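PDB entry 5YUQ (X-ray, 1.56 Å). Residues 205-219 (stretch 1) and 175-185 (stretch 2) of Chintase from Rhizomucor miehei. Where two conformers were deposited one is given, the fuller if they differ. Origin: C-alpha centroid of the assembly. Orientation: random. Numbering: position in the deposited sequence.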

# COMPACT_ATOMS: atom_id res chain seq x y z
N GLY A 205 13.47 18.69 -0.55
CA GLY A 205 12.26 18.95 0.20
C GLY A 205 11.19 17.90 0.05
O GLY A 205 10.04 18.12 0.45
N VAL A 206 11.55 16.76 -0.54
CA VAL A 206 10.61 15.65 -0.67
C VAL A 206 11.34 14.38 -0.24
O VAL A 206 12.55 14.40 -0.02
CB VAL A 206 10.10 15.48 -2.12
CG1 VAL A 206 9.39 16.75 -2.60
CG2 VAL A 206 11.24 15.11 -3.05
N GLU A 207 10.60 13.28 -0.11
CA GLU A 207 11.22 12.01 0.23
C GLU A 207 12.03 11.50 -0.95
O GLU A 207 11.56 11.53 -2.08
CB GLU A 207 10.16 10.98 0.61
CG GLU A 207 9.35 11.36 1.84
CD GLU A 207 10.21 11.51 3.08
OE1 GLU A 207 11.00 10.60 3.38
OE2 GLU A 207 10.09 12.55 3.76
N PRO A 208 13.25 11.02 -0.69
CA PRO A 208 14.14 10.58 -1.76
C PRO A 208 13.86 9.15 -2.19
O PRO A 208 14.75 8.29 -2.18
CB PRO A 208 15.52 10.68 -1.10
CG PRO A 208 15.24 10.32 0.32
CD PRO A 208 13.90 10.96 0.63
N THR A 209 12.61 8.88 -2.58
CA THR A 209 12.27 7.55 -3.07
C THR A 209 11.11 7.59 -4.05
O THR A 209 10.53 8.65 -4.30
CB THR A 209 12.00 6.55 -1.90
OG1 THR A 209 11.90 5.22 -2.43
CG2 THR A 209 10.71 6.91 -1.17
N SER A 210 10.79 6.44 -4.61
CA SER A 210 9.83 6.32 -5.69
C SER A 210 9.68 4.83 -5.95
O SER A 210 10.34 4.02 -5.31
CB SER A 210 10.36 6.98 -6.95
OG SER A 210 11.54 6.32 -7.39
N GLY A 211 8.81 4.49 -6.91
CA GLY A 211 8.67 3.10 -7.31
C GLY A 211 10.01 2.53 -7.76
O GLY A 211 10.42 1.46 -7.32
N ASN A 212 10.69 3.28 -8.62
CA ASN A 212 11.99 2.85 -9.12
C ASN A 212 13.03 2.69 -8.02
O ASN A 212 13.71 1.67 -7.96
CB ASN A 212 12.49 3.82 -10.20
CG ASN A 212 13.92 3.51 -10.64
OD1 ASN A 212 14.19 2.45 -11.20
ND2 ASN A 212 14.82 4.45 -10.40
N ASP A 213 13.15 3.69 -7.15
CA ASP A 213 14.15 3.62 -6.08
C ASP A 213 13.85 2.47 -5.13
O ASP A 213 14.75 1.78 -4.66
CB ASP A 213 14.21 4.95 -5.32
CG ASP A 213 14.79 6.06 -6.15
OD1 ASP A 213 16.02 6.10 -6.32
OD2 ASP A 213 14.01 6.91 -6.63
N ALA A 214 12.56 2.26 -4.85
CA ALA A 214 12.15 1.18 -3.97
C ALA A 214 12.49 -0.19 -4.57
O ALA A 214 13.05 -1.06 -3.89
CB ALA A 214 10.65 1.27 -3.68
N VAL A 215 12.15 -0.38 -5.84
CA VAL A 215 12.44 -1.63 -6.52
C VAL A 215 13.94 -1.87 -6.51
O VAL A 215 14.39 -2.98 -6.18
CB VAL A 215 11.90 -1.61 -7.96
CG1 VAL A 215 12.54 -2.69 -8.81
CG2 VAL A 215 10.39 -1.77 -7.94
N LYS A 216 14.72 -0.84 -6.82
CA LYS A 216 16.17 -1.00 -6.84
C LYS A 216 16.71 -1.33 -5.46
O LYS A 216 17.60 -2.16 -5.32
CB LYS A 216 16.88 0.25 -7.38
CG LYS A 216 16.56 0.57 -8.83
CD LYS A 216 16.77 -0.61 -9.74
CE LYS A 216 16.43 -0.27 -11.18
NZ LYS A 216 17.07 1.01 -11.59
N ALA A 217 16.15 -0.70 -4.43
CA ALA A 217 16.61 -0.95 -3.06
C ALA A 217 16.31 -2.38 -2.63
O ALA A 217 17.15 -3.03 -2.00
CB ALA A 217 15.99 0.04 -2.09
N TRP A 218 15.13 -2.88 -2.97
CA TRP A 218 14.73 -4.24 -2.58
C TRP A 218 15.53 -5.31 -3.36
O TRP A 218 15.88 -6.33 -2.80
CB TRP A 218 13.24 -4.48 -2.60
CG TRP A 218 12.50 -3.92 -1.46
CD1 TRP A 218 11.92 -2.64 -1.37
CD2 TRP A 218 12.13 -4.58 -0.24
NE1 TRP A 218 11.25 -2.51 -0.21
CE2 TRP A 218 11.38 -3.67 0.52
CE3 TRP A 218 12.39 -5.83 0.29
CZ2 TRP A 218 10.88 -3.99 1.73
CZ3 TRP A 218 11.91 -6.14 1.46
CH2 TRP A 218 11.13 -5.23 2.20
N ILE A 219 15.82 -5.02 -4.60
CA ILE A 219 16.65 -5.94 -5.38
C ILE A 219 18.08 -5.94 -4.82
O ILE A 219 18.68 -7.01 -4.65
CB ILE A 219 16.66 -5.58 -6.88
CG1 ILE A 219 15.28 -5.83 -7.51
CG2 ILE A 219 17.71 -6.40 -7.64
CD1 ILE A 219 15.16 -5.38 -8.96
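Stretch 2 (175-185) AFYIMAYDVNG

A single side-chain amide ties the two stretches together by direct hydrogen bonding: Asn 184 OD1 accepts from the backbone Glu 207 N at 2.8 Å, with a nearly straight N-H...O angle of 164°. The other end of the same amide works through water. Asn 184 ND2 donates to water 1 (3.1 Å from ND2 to the water oxygen), which in turn donates to Glu 207 O at 2.6 Å and Thr 209 O at 2.8 Å. One asparagine, with chi1 in the m well, thus serves three backbone polar groups of the loop that precedes the helix.

Stretch 2 begins as an extended strand from Ala 175 and passes into an irregular segment, in which Asp 182 adopts positive phi (53°). It runs largely against helix 211-219: the N-to-C directions of helix and strand 175-178 differ by 151°, and their axes approach to 10.2 Å. Consequently the later helical residues meet the strand, whereas the loop 206-209 meets Val 183 and Asn 184.

Between the axes the packing is apolar. Phe 176 and Ile 178, alternate residues of the strand, both point toward the helix, while the intervening Tyr 177 makes no contact with it. Trp 218 reaches both: its CZ3 lies 4.1 Å from Phe 176 CD2, the rings meeting obliquely with planes at 44°, and its CD1 lies 4.1 Å from Ile 178 CD1. One helical turn earlier, Ala 214 CB touches Ile 178 CG2 at 3.8 Å, and Val 215 CG2 approaches Ile 178 CD1 at 3.9 Å. The nearest CA pair lies at the helix start, where Gly 211 CA sits 3.9 Å from Ala 180 CB and 5.2 Å from Ala 180 CA. Beyond it, Thr 209 CG2 packs on Val 183 CG1 at 3.8 Å.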

# COMPACT_ATOMS: atom_id res chain seq x y z
N ALA A 175 6.01 -13.35 -2.48
CA ALA A 175 6.06 -12.04 -3.12
C ALA A 175 6.04 -10.93 -2.11
O ALA A 175 5.48 -11.07 -1.02
CB ALA A 175 4.91 -11.87 -4.12
N PHE A 176 6.65 -9.82 -2.51
CA PHE A 176 6.80 -8.65 -1.66
C PHE A 176 6.10 -7.51 -2.38
O PHE A 176 6.54 -7.08 -3.46
CB PHE A 176 8.28 -8.33 -1.47
CG PHE A 176 9.05 -9.43 -0.76
CD1 PHE A 176 9.38 -10.60 -1.42
CD2 PHE A 176 9.45 -9.27 0.56
CE1 PHE A 176 10.08 -11.61 -0.78
CE2 PHE A 176 10.16 -10.27 1.22
CZ PHE A 176 10.48 -11.45 0.55
N TYR A 177 5.01 -7.03 -1.80
CA TYR A 177 4.19 -6.01 -2.45
C TYR A 177 4.65 -4.63 -1.99
O TYR A 177 4.35 -4.23 -0.88
CB TYR A 177 2.71 -6.18 -2.06
CG TYR A 177 2.02 -7.44 -2.56
CD1 TYR A 177 2.70 -8.42 -3.27
CD2 TYR A 177 0.67 -7.63 -2.31
CE1 TYR A 177 2.05 -9.57 -3.72
CE2 TYR A 177 0.01 -8.77 -2.76
CZ TYR A 177 0.70 -9.72 -3.46
OH TYR A 177 0.04 -10.85 -3.90
N ILE A 178 5.36 -3.91 -2.86
CA ILE A 178 5.91 -2.60 -2.49
C ILE A 178 4.85 -1.51 -2.47
O ILE A 178 4.20 -1.23 -3.48
CB ILE A 178 7.04 -2.18 -3.44
CG1 ILE A 178 8.17 -3.20 -3.41
CG2 ILE A 178 7.57 -0.81 -3.06
CD1 ILE A 178 9.25 -2.95 -4.45
N MET A 179 4.69 -0.87 -1.31
CA MET A 179 3.71 0.19 -1.18
C MET A 179 4.30 1.51 -1.64
O MET A 179 4.61 2.39 -0.84
CB MET A 179 3.20 0.26 0.26
CG MET A 179 2.42 -1.00 0.64
SD MET A 179 1.87 -1.03 2.36
CE MET A 179 1.44 0.69 2.61
N ALA A 180 4.46 1.63 -2.96
CA ALA A 180 5.02 2.84 -3.55
C ALA A 180 3.96 3.91 -3.71
O ALA A 180 3.67 4.37 -4.80
CB ALA A 180 5.62 2.51 -4.90
N TYR A 181 3.38 4.29 -2.58
CA TYR A 181 2.39 5.35 -2.55
C TYR A 181 2.43 5.93 -1.15
O TYR A 181 3.15 5.41 -0.29
CB TYR A 181 1.00 4.83 -2.95
CG TYR A 181 0.60 3.47 -2.41
CD1 TYR A 181 0.29 3.29 -1.08
CD2 TYR A 181 0.46 2.38 -3.26
CE1 TYR A 181 -0.10 2.05 -0.58
CE2 TYR A 181 0.05 1.14 -2.79
CZ TYR A 181 -0.23 0.98 -1.44
OH TYR A 181 -0.64 -0.23 -0.95
N ASP A 182 1.71 7.03 -0.94
CA ASP A 182 1.84 7.81 0.28
C ASP A 182 3.30 8.18 0.51
O ASP A 182 3.77 8.22 1.65
CB ASP A 182 1.30 7.07 1.50
CG ASP A 182 -0.16 6.71 1.37
OD1 ASP A 182 -0.88 7.35 0.57
OD2 ASP A 182 -0.59 5.78 2.07
N VAL A 183 4.01 8.46 -0.57
CA VAL A 183 5.44 8.71 -0.47
C VAL A 183 5.71 10.09 0.13
O VAL A 183 6.52 10.23 1.04
CB VAL A 183 6.14 8.59 -1.84
CG1 VAL A 183 7.60 9.01 -1.71
CG2 VAL A 183 6.04 7.15 -2.34
N ASN A 184 5.00 11.10 -0.36
CA ASN A 184 5.18 12.44 0.16
C ASN A 184 3.96 12.95 0.90
O ASN A 184 2.84 12.48 0.68
CB ASN A 184 5.59 13.38 -0.96
CG ASN A 184 6.92 13.02 -1.55
OD1 ASN A 184 7.95 13.22 -0.91
ND2 ASN A 184 6.92 12.47 -2.75
N GLY A 185 4.19 13.89 1.81
CA GLY A 185 3.09 14.49 2.55
C GLY A 185 3.56 15.63 3.42
O GLY A 185 4.55 16.29 3.12
O HOH W 1 9.60 11.30 -3.82